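Local coordinates for putative exonuclease (Eubacterium rectale, PDB 3L0A) that is a putative exonuclease of a PDDEXK-like family that binds a zinc ion and probably acts as a hydrolase, at the interface of chains A and B. Coordinates in Å, arbitrary orientation; residue numbers count along the deposited sequence, not the author numbering. Chains: chain A/B, Putative exonuclease.

Contact 1: the interface of chains A and B. Residues chain A 163, 165-166, 213; chain B 259-260, 262-263.
OD1, an oxygen of the A:Asp163 carboxylate against which B:Ile259 packs, is gripped by two nitrogens of A:Arg166. A:Arg166 NE donates to the syn lone pair of A:Asp163 OD1 at 2.7 Å. NH2 of A:Arg166 meets the same A:Asp163 OD1 at 3.0 Å, nearly along the C-O axis. Both bonds run close to the guanidinium plane. The other oxygen, A:Asp163 OD2, takes the backbone N of A:Arg166 at 2.9 Å from above the carboxylate plane. These bonds fix the acid and the guanidinium as one unit within chain A. B:Ile259 lies against this unit. Its CG2 is 3.6 Å from A:Arg166 NH2, and its CG1 faces A:Asp163 OD2. CG1 of B:Ile259 is anti to the carbonyl carbon (chi1 -75°), and an extended chi2 (151°) carries CD1 onto A:Tyr213. B:Ile259 CD1 lies 3.7 Å from A:Tyr213 CD2, over one face of the ring and toward its rim. The selenomethionine B:Met260 comes to the edge of the same ring through its methyl CE. B:Leu262 CD1 adds a looser contact, 4.0 Å from A:Asp163 CB. One water links A:Arg166 NH2 to the hydroxyl OG1 of B:Thr263. The patch is thus an apolar residue set against a salt bridge and an aromatic face. Chain B supplies its last helix, 259-263. Chain A supplies A:Asp163, which caps the N-terminal end of helix 164-167, residues of that helix, and the first turn of the long helix 211-232, through A:Tyr213.

Contact 2: the interface of chains A and B. Residues chain A 100, 104, 106-107, 204-205; chain B 251-253.
B:Leu253 sits on A:Asp104 and donates a hydrogen bond from its backbone N to the carboxylate. B:Leu253 N meets A:Asp104 OD1 at 3.1 Å, on the syn lone pair. The leucine side chain crosses the carboxylate at about a right angle. B:Leu253 CD1 reaches on to A:Ile204 CG1, 3.8 Å away, and lies near A:Phe107 CD2. A:Tyr106 CD2 lies near B:Leu253 CB. Two residues earlier, B:Arg251 O accepts from A:Arg100 NH2 at 3.0 Å, in the guanidinium plane. The B:Arg251 side chain runs to strand 204-209 instead. A bend at chi3 (-44°) brings B:Arg251 NH1 to A:Ile204 O at 3.2 Å, where it donates from above the carbonyl plane. The B:Arg251 and A:Arg205 guanidinium groups stack with planes 23° apart, A:Arg205 NH2 over the centre of the other group. The carbonyl bond may ease the meeting of like charges. Farther out, the N of A:Phe107 holds the acid through the anti lone pair of A:Asp104 OD2 at 2.8 Å, at the start of helix 105-110. A water joins A:Tyr106 N to B:Leu253 O. Another joins A:Arg100 NH1, A:Asp104 OD1 and B:Arg251 O, and lies 2.6 Å from A:Asp104 OD1.

Contact 3: the interface of chains A and B. Residues chain A 100, 103, 201; chain B 248-249, 251.
This is a polar interface in which arginines of chain A cap the C-terminal end of a chain B helix, and it ties two subunits of the deposited assembly together. The structure alone does not show whether this assembly is the biological one. A:Arg100 and A:Arg103 reach backbone carbonyls at the end of helix 245-250. A:Arg100 NH2 bonds B:Arg248 O at 2.8 Å, nearly straight on to the carbonyl, while also holding B:Arg251 O. Both carbonyls lie at the guanidinium edge, and this fixes its turn. A:Arg103 NH2 donates to B:His249 O at 2.9 Å, in the carbonyl plane and on a lone pair. The same NH2 stands over the face of the B:His249 ring, 3.9 Å from its centroid, as a cation-pi contact. The chain of A:Arg103 is extended from CG to NE, and chi4 of 77° turns its guanidinium so that NH2 also lies over the centre of the A:Arg100 guanidinium. The helix carbonyls may partly offset the two like charges. On the other flank, B:Arg248 NE bonds the backbone O of A:Glu201 at 2.9 Å. The carboxylate of A:Glu201 meets the edge of the B:His249 ring, its plane turned 84° to the ring. The bond from B:His249 ND1 to A:Glu201 OE1 is weak, at 3.4 Å. B:Cys247 lies in the capped helix and B:Cys244 just before it; both are zinc ligands. The contact probably steadies this zinc-binding end against the neighbour.

Contact 1: the interface of chains A and B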
ATOM      1  N   ASP A 163      12.738   7.643 -14.600  1.00 23.95           N
ATOM      2  CA  ASP A 163      13.340   8.278 -13.420  1.00 22.28           C
ATOM      3  C   ASP A 163      12.406   9.365 -12.915  1.00 21.24           C
ATOM      4  O   ASP A 163      11.568   9.842 -13.667  1.00 20.15           O
ATOM      5  CB  ASP A 163      14.639   8.961 -13.833  1.00 22.20           C
ATOM      6  CG  ASP A 163      14.392   9.986 -14.911  1.00 20.78           C
ATOM      7  OD1 ASP A 163      14.237   9.570 -16.080  1.00 18.11           O
ATOM      8  OD2 ASP A 163      14.271  11.165 -14.573  1.00 19.72           O
ATOM      9  N   VAL A 165      12.847  12.598 -12.317  1.00 21.94           N
ATOM     10  CA  VAL A 165      12.962  13.924 -12.983  1.00 20.99           C
ATOM     11  C   VAL A 165      12.054  14.016 -14.174  1.00 20.97           C
ATOM     12  O   VAL A 165      11.263  14.951 -14.316  1.00 20.30           O
ATOM     13  CB  VAL A 165      14.381  14.201 -13.487  1.00 21.28           C
ATOM     14  CG1 VAL A 165      14.464  15.604 -14.111  1.00 19.34           C
ATOM     15  CG2 VAL A 165      15.372  14.039 -12.359  1.00 20.39           C
ATOM     16  N   ARG A 166      12.173  13.056 -15.076  1.00 21.41           N
ATOM     17  CA  ARG A 166      11.283  13.061 -16.232  1.00 21.31           C
ATOM     18  C   ARG A 166       9.851  12.724 -15.836  1.00 21.27           C
ATOM     19  O   ARG A 166       8.904  13.283 -16.404  1.00 21.41           O
ATOM     20  CB  ARG A 166      11.790  12.097 -17.297  1.00 21.77           C
ATOM     21  CG  ARG A 166      12.967  12.653 -18.066  1.00 23.05           C
ATOM     22  CD  ARG A 166      13.385  11.702 -19.155  1.00 23.72           C
ATOM     23  NE  ARG A 166      14.078  10.566 -18.610  1.00 24.65           N
ATOM     24  CZ  ARG A 166      14.701   9.649 -19.335  1.00 27.66           C
ATOM     25  NH1 ARG A 166      14.725   9.728 -20.659  1.00 27.58           N
ATOM     26  NH2 ARG A 166      15.322   8.651 -18.726  1.00 29.31           N
ATOM     27  N   TYR A 213      17.924  17.072 -22.114  1.00 20.78           N
ATOM     28  CA  TYR A 213      16.621  16.800 -21.508  1.00 20.57           C
ATOM     29  C   TYR A 213      15.836  18.113 -21.329  1.00 20.98           C
ATOM     30  O   TYR A 213      14.616  18.162 -21.597  1.00 20.68           O
ATOM     31  CB  TYR A 213      16.799  16.063 -20.167  1.00 20.59           C
ATOM     32  CG  TYR A 213      17.383  14.672 -20.332  1.00 20.75           C
ATOM     33  CD1 TYR A 213      16.687  13.681 -21.040  1.00 22.69           C
ATOM     34  CD2 TYR A 213      18.636  14.343 -19.802  1.00 22.44           C
ATOM     35  CE1 TYR A 213      17.216  12.393 -21.213  1.00 24.15           C
ATOM     36  CE2 TYR A 213      19.179  13.061 -19.974  1.00 23.30           C
ATOM     37  CZ  TYR A 213      18.460  12.086 -20.687  1.00 24.48           C
ATOM     38  OH  TYR A 213      18.993  10.811 -20.860  1.00 25.64           O
TER
ATOM     39  N   ILE B 259      20.650  11.862 -14.698  1.00 17.94           N
ATOM     40  CA  ILE B 259      19.582  10.846 -15.005  1.00 18.22           C
ATOM     41  C   ILE B 259      20.179   9.502 -15.421  1.00 17.83           C
ATOM     42  O   ILE B 259      19.617   8.467 -15.060  1.00 15.52           O
ATOM     43  CB  ILE B 259      18.605  11.354 -16.122  1.00 17.99           C
ATOM     44  CG1 ILE B 259      17.656  12.408 -15.540  1.00 17.88           C
ATOM     45  CG2 ILE B 259      17.869  10.187 -16.785  1.00 19.66           C
ATOM     46  CD1 ILE B 259      17.154  13.443 -16.520  1.00 15.74           C
HETATM   47  N   MSE B 260      21.301   9.499 -16.178  1.00 17.40           N
HETATM   48  CA  MSE B 260      21.963   8.199 -16.518  1.00 18.89           C
HETATM   49  C   MSE B 260      22.141   7.339 -15.258  1.00 19.75           C
HETATM   50  O   MSE B 260      21.837   6.133 -15.230  1.00 19.35           O
HETATM   51  CB  MSE B 260      23.349   8.354 -17.163  1.00 18.82           C
HETATM   52  CG  MSE B 260      23.401   8.955 -18.546  1.00 18.84           C
HETATM   53 SE   MSE B 260      21.938   8.533 -19.692  0.75 25.87          SE
HETATM   54  CE  MSE B 260      21.968  10.327 -20.236  1.00 11.64           C
ATOM     55  N   LEU B 262      20.443   7.289 -12.525  1.00 23.56           N
ATOM     56  CA  LEU B 262      19.160   6.744 -12.025  1.00 24.20           C
ATOM     57  C   LEU B 262      18.625   5.582 -12.872  1.00 25.06           C
ATOM     58  O   LEU B 262      17.972   4.703 -12.320  1.00 25.40           O
ATOM     59  CB  LEU B 262      18.081   7.842 -11.937  1.00 23.71           C
ATOM     60  CG  LEU B 262      18.516   9.110 -11.193  1.00 23.45           C
ATOM     61  CD1 LEU B 262      17.596  10.265 -11.508  1.00 22.03           C
ATOM     62  CD2 LEU B 262      18.618   8.804  -9.706  1.00 19.35           C
ATOM     63  N   THR B 263      18.857   5.606 -14.193  1.00 26.48           N
ATOM     64  CA  THR B 263      18.334   4.571 -15.112  1.00 27.97           C
ATOM     65  C   THR B 263      19.349   3.486 -15.490  1.00 29.88           C
ATOM     66  O   THR B 263      19.013   2.580 -16.260  1.00 30.22           O
ATOM     67  CB  THR B 263      17.799   5.166 -16.430  1.00 27.83           C
ATOM     68  OG1 THR B 263      18.872   5.812 -17.133  1.00 25.28           O
ATOM     69  CG2 THR B 263      16.669   6.148 -16.165  1.00 27.45           C
TER
HETATM   70  O   HOH W   1      17.459   6.533 -19.422  1.00 24.29           O

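Contact 2: the interface of chains A and B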
ATOM      1  N   ARG A 100      20.856  16.527   8.275  1.00 21.24           N
ATOM      2  CA  ARG A 100      21.565  15.577   7.434  1.00 21.63           C
ATOM      3  C   ARG A 100      22.259  16.260   6.248  1.00 21.48           C
ATOM      4  O   ARG A 100      23.439  15.978   5.954  1.00 20.34           O
ATOM      5  CB  ARG A 100      20.635  14.462   6.972  1.00 21.46           C
ATOM      6  CG  ARG A 100      21.309  13.487   6.010  1.00 23.89           C
ATOM      7  CD  ARG A 100      22.512  12.858   6.671  1.00 23.95           C
ATOM      8  NE  ARG A 100      23.214  11.903   5.838  1.00 24.53           N
ATOM      9  CZ  ARG A 100      24.398  12.103   5.248  1.00 20.67           C
ATOM     10  NH1 ARG A 100      25.066  13.253   5.301  1.00 23.38           N
ATOM     11  NH2 ARG A 100      24.920  11.127   4.561  1.00 19.84           N
ATOM     12  N   ASP A 104      26.889  17.717   5.180  1.00 25.47           N
ATOM     13  CA  ASP A 104      27.556  17.472   3.882  1.00 25.28           C
ATOM     14  C   ASP A 104      28.049  18.767   3.185  1.00 24.98           C
ATOM     15  O   ASP A 104      27.266  19.510   2.603  1.00 24.31           O
ATOM     16  CB  ASP A 104      26.593  16.688   2.951  1.00 24.97           C
ATOM     17  CG  ASP A 104      27.302  16.091   1.719  1.00 25.81           C
ATOM     18  OD1 ASP A 104      27.844  14.974   1.842  1.00 22.69           O
ATOM     19  OD2 ASP A 104      27.326  16.744   0.640  1.00 25.14           O
ATOM     20  N   TYR A 106      29.691  19.320   0.387  1.00 23.96           N
ATOM     21  CA  TYR A 106      29.425  19.379  -1.048  1.00 23.45           C
ATOM     22  C   TYR A 106      27.970  19.828  -1.308  1.00 23.16           C
ATOM     23  O   TYR A 106      27.712  20.780  -2.046  1.00 24.01           O
ATOM     24  CB  TYR A 106      29.718  18.020  -1.706  1.00 23.39           C
ATOM     25  CG  TYR A 106      29.752  18.096  -3.232  1.00 24.61           C
ATOM     26  CD1 TYR A 106      30.800  18.724  -3.903  1.00 23.25           C
ATOM     27  CD2 TYR A 106      28.712  17.576  -3.997  1.00 25.51           C
ATOM     28  CE1 TYR A 106      30.814  18.805  -5.287  1.00 23.62           C
ATOM     29  CE2 TYR A 106      28.728  17.658  -5.376  1.00 25.58           C
ATOM     30  CZ  TYR A 106      29.772  18.265  -6.005  1.00 23.32           C
ATOM     31  OH  TYR A 106      29.737  18.335  -7.365  1.00 23.67           O
ATOM     32  N   PHE A 107      27.031  19.187  -0.646  1.00 21.76           N
ATOM     33  CA  PHE A 107      25.627  19.531  -0.821  1.00 21.42           C
ATOM     34  C   PHE A 107      25.449  20.977  -0.401  1.00 21.15           C
ATOM     35  O   PHE A 107      24.860  21.767  -1.138  1.00 20.50           O
ATOM     36  CB  PHE A 107      24.756  18.583   0.006  1.00 20.78           C
ATOM     37  CG  PHE A 107      23.226  18.625  -0.307  1.00 20.45           C
ATOM     38  CD1 PHE A 107      22.462  19.769  -0.103  1.00 19.62           C
ATOM     39  CD2 PHE A 107      22.569  17.476  -0.751  1.00 19.44           C
ATOM     40  CE1 PHE A 107      21.089  19.778  -0.347  1.00 20.21           C
ATOM     41  CE2 PHE A 107      21.192  17.467  -0.986  1.00 17.58           C
ATOM     42  CZ  PHE A 107      20.459  18.606  -0.783  1.00 18.99           C
ATOM     43  N   ILE A 204      20.732  11.409   0.225  1.00 22.44           N
ATOM     44  CA  ILE A 204      21.058  12.718  -0.350  1.00 21.62           C
ATOM     45  C   ILE A 204      21.878  12.597  -1.646  1.00 21.59           C
ATOM     46  O   ILE A 204      22.839  11.789  -1.689  1.00 21.56           O
ATOM     47  CB  ILE A 204      21.869  13.663   0.635  1.00 21.69           C
ATOM     48  CG1 ILE A 204      23.331  13.199   0.787  1.00 20.98           C
ATOM     49  CG2 ILE A 204      21.141  13.823   1.982  1.00 23.10           C
ATOM     50  CD1 ILE A 204      24.105  13.848   1.904  1.00 14.01           C
ATOM     51  N   ARG A 205      21.526  13.437  -2.646  1.00 20.84           N
ATOM     52  CA  ARG A 205      22.188  13.523  -3.958  1.00 20.50           C
ATOM     53  C   ARG A 205      22.061  14.917  -4.541  1.00 20.01           C
ATOM     54  O   ARG A 205      21.009  15.541  -4.422  1.00 20.60           O
ATOM     55  CB  ARG A 205      21.510  12.605  -4.997  1.00 20.34           C
ATOM     56  CG  ARG A 205      21.636  11.122  -4.816  1.00 19.38           C
ATOM     57  CD  ARG A 205      23.029  10.644  -4.841  1.00 22.74           C
ATOM     58  NE  ARG A 205      23.093   9.187  -4.680  1.00 24.23           N
ATOM     59  CZ  ARG A 205      24.235   8.493  -4.751  1.00 25.74           C
ATOM     60  NH1 ARG A 205      25.394   9.110  -4.971  1.00 26.50           N
ATOM     61  NH2 ARG A 205      24.225   7.173  -4.609  1.00 24.70           N
TER
ATOM     62  N   ARG B 251      27.269   8.175   3.513  1.00 17.76           N
ATOM     63  CA  ARG B 251      27.621   8.764   2.237  1.00 18.15           C
ATOM     64  C   ARG B 251      28.167  10.146   2.423  1.00 18.24           C
ATOM     65  O   ARG B 251      27.654  10.892   3.242  1.00 19.23           O
ATOM     66  CB  ARG B 251      26.410   8.820   1.302  1.00 19.00           C
ATOM     67  CG  ARG B 251      26.738   9.353  -0.080  1.00 19.21           C
ATOM     68  CD  ARG B 251      25.582   9.208  -1.041  1.00 19.82           C
ATOM     69  NE  ARG B 251      24.953   7.896  -0.931  1.00 18.64           N
ATOM     70  CZ  ARG B 251      23.680   7.640  -1.214  1.00 19.37           C
ATOM     71  NH1 ARG B 251      22.890   8.600  -1.645  1.00 20.63           N
ATOM     72  NH2 ARG B 251      23.198   6.415  -1.060  1.00 20.08           N
ATOM     73  N   VAL B 252      29.194  10.484   1.637  1.00 18.68           N
ATOM     74  CA  VAL B 252      29.837  11.782   1.653  1.00 17.54           C
ATOM     75  C   VAL B 252      29.942  12.149   0.210  1.00 18.47           C
ATOM     76  O   VAL B 252      30.734  11.565  -0.528  1.00 18.81           O
ATOM     77  CB  VAL B 252      31.244  11.725   2.284  1.00 18.12           C
ATOM     78  CG1 VAL B 252      31.917  13.095   2.254  1.00 14.81           C
ATOM     79  CG2 VAL B 252      31.188  11.194   3.733  1.00 17.56           C
ATOM     80  N   LEU B 253      29.135  13.110  -0.218  1.00 18.73           N
ATOM     81  CA  LEU B 253      29.071  13.479  -1.625  1.00 18.52           C
ATOM     82  C   LEU B 253      30.294  14.279  -2.104  1.00 18.95           C
ATOM     83  O   LEU B 253      30.797  15.158  -1.396  1.00 18.54           O
ATOM     84  CB  LEU B 253      27.835  14.322  -1.888  1.00 17.89           C
ATOM     85  CG  LEU B 253      26.474  13.724  -1.552  1.00 17.28           C
ATOM     86  CD1 LEU B 253      25.497  14.860  -1.838  1.00 18.14           C
ATOM     87  CD2 LEU B 253      26.159  12.491  -2.389  1.00 12.20           C
TER
HETATM   88  O   HOH W   2      30.446  16.282   1.042  1.00 20.68           O
HETATM   89  O   HOH W   3      27.520  13.456   3.916  1.00 22.78           O

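Contact 3: the interface of chains A and B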
ATOM      1  N   ARG A 100      20.856  16.527   8.275  1.00 21.24           N
ATOM      2  CA  ARG A 100      21.565  15.577   7.434  1.00 21.63           C
ATOM      3  C   ARG A 100      22.259  16.260   6.248  1.00 21.48           C
ATOM      4  O   ARG A 100      23.439  15.978   5.954  1.00 20.34           O
ATOM      5  CB  ARG A 100      20.635  14.462   6.972  1.00 21.46           C
ATOM      6  CG  ARG A 100      21.309  13.487   6.010  1.00 23.89           C
ATOM      7  CD  ARG A 100      22.512  12.858   6.671  1.00 23.95           C
ATOM      8  NE  ARG A 100      23.214  11.903   5.838  1.00 24.53           N
ATOM      9  CZ  ARG A 100      24.398  12.103   5.248  1.00 20.67           C
ATOM     10  NH1 ARG A 100      25.066  13.253   5.301  1.00 23.38           N
ATOM     11  NH2 ARG A 100      24.920  11.127   4.561  1.00 19.84           N
ATOM     12  N   ARG A 103      25.387  18.546   7.381  1.00 26.27           N
ATOM     13  CA  ARG A 103      26.692  17.941   7.636  1.00 25.72           C
ATOM     14  C   ARG A 103      27.469  17.468   6.368  1.00 25.81           C
ATOM     15  O   ARG A 103      28.576  16.903   6.487  1.00 23.98           O
ATOM     16  CB  ARG A 103      26.577  16.841   8.697  1.00 26.33           C
ATOM     17  CG  ARG A 103      25.993  15.537   8.302  1.00 25.62           C
ATOM     18  CD  ARG A 103      25.952  14.623   9.537  1.00 27.63           C
ATOM     19  NE  ARG A 103      25.323  13.335   9.226  1.00 30.16           N
ATOM     20  CZ  ARG A 103      25.903  12.320   8.566  1.00 27.60           C
ATOM     21  NH1 ARG A 103      27.156  12.403   8.150  1.00 25.08           N
ATOM     22  NH2 ARG A 103      25.215  11.203   8.336  1.00 24.10           N
ATOM     23  N   GLU A 201      16.996   6.754   7.148  1.00 27.07           N
ATOM     24  CA  GLU A 201      18.230   7.524   6.941  1.00 24.41           C
ATOM     25  C   GLU A 201      18.031   8.176   5.585  1.00 23.24           C
ATOM     26  O   GLU A 201      17.914   7.491   4.594  1.00 22.70           O
ATOM     27  CB  GLU A 201      19.450   6.637   6.896  1.00 24.84           C
ATOM     28  CG  GLU A 201      19.942   6.186   8.263  1.00 24.87           C
ATOM     29  CD  GLU A 201      20.551   7.301   9.059  1.00 27.35           C
ATOM     30  OE1 GLU A 201      21.028   8.299   8.462  1.00 25.92           O
ATOM     31  OE2 GLU A 201      20.576   7.167  10.296  1.00 32.91           O
TER
ATOM     32  N   ARG B 248      23.452   5.093   3.426  1.00 19.81           N
ATOM     33  CA  ARG B 248      22.996   6.470   3.326  1.00 19.33           C
ATOM     34  C   ARG B 248      23.548   7.340   4.446  1.00 18.95           C
ATOM     35  O   ARG B 248      23.906   8.494   4.217  1.00 17.76           O
ATOM     36  CB  ARG B 248      21.464   6.549   3.301  1.00 20.20           C
ATOM     37  CG  ARG B 248      20.813   5.870   2.069  1.00 21.17           C
ATOM     38  CD  ARG B 248      19.381   6.286   1.858  1.00 19.75           C
ATOM     39  NE  ARG B 248      18.489   5.430   2.611  1.00 17.89           N
ATOM     40  CZ  ARG B 248      18.076   4.241   2.215  1.00 20.90           C
ATOM     41  NH1 ARG B 248      18.432   3.724   1.054  1.00 23.59           N
ATOM     42  NH2 ARG B 248      17.291   3.552   3.003  1.00 23.11           N
ATOM     43  N   HIS B 249      23.584   6.797   5.653  1.00 19.88           N
ATOM     44  CA  HIS B 249      24.206   7.476   6.801  1.00 20.74           C
ATOM     45  C   HIS B 249      25.654   7.820   6.555  1.00 19.93           C
ATOM     46  O   HIS B 249      26.126   8.861   6.959  1.00 19.24           O
ATOM     47  CB  HIS B 249      24.150   6.595   8.049  1.00 21.61           C
ATOM     48  CG  HIS B 249      24.725   7.257   9.259  1.00 25.48           C
ATOM     49  ND1 HIS B 249      23.983   8.085  10.074  1.00 30.02           N
ATOM     50  CD2 HIS B 249      25.980   7.245   9.773  1.00 30.14           C
ATOM     51  CE1 HIS B 249      24.748   8.526  11.058  1.00 33.32           C
ATOM     52  NE2 HIS B 249      25.968   8.042  10.893  1.00 31.85           N
ATOM     53  N   ARG B 251      27.269   8.175   3.513  1.00 17.76           N
ATOM     54  CA  ARG B 251      27.621   8.764   2.237  1.00 18.15           C
ATOM     55  C   ARG B 251      28.167  10.146   2.423  1.00 18.24           C
ATOM     56  O   ARG B 251      27.654  10.892   3.242  1.00 19.23           O
ATOM     57  CB  ARG B 251      26.410   8.820   1.302  1.00 19.00           C
ATOM     58  CG  ARG B 251      26.738   9.353  -0.080  1.00 19.21           C
ATOM     59  CD  ARG B 251      25.582   9.208  -1.041  1.00 19.82           C
ATOM     60  NE  ARG B 251      24.953   7.896  -0.931  1.00 18.64           N
ATOM     61  CZ  ARG B 251      23.680   7.640  -1.214  1.00 19.37           C
ATOM     62  NH1 ARG B 251      22.890   8.600  -1.645  1.00 20.63           N
ATOM     63  NH2 ARG B 251      23.198   6.415  -1.060  1.00 20.08           N
TER
HETATM   64  O   HOH W   4      27.520  13.456   3.916  1.00 22.78           O

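Contacts 2 and 3 form one continuous surface, with C-alpha centres about 7 Å apart and A:Arg100 and B:Arg251 in common. Contact 1 lies apart, its C-alpha centre about 19 Å from that of contact 2 and 22 Å from that of contact 3. All three use the C-terminal stretch of chain B, from helix 245-250 to helix 259-263. Chain A offers helices 89-102 and 105-110 and strand 204-209 to contacts 2 and 3, and helices 164-167 and 211-232 to contact 1. The stretch lies along chain A as an arm. If each copy does likewise, arms could link the three copies of the deposited assembly, which may not be biological.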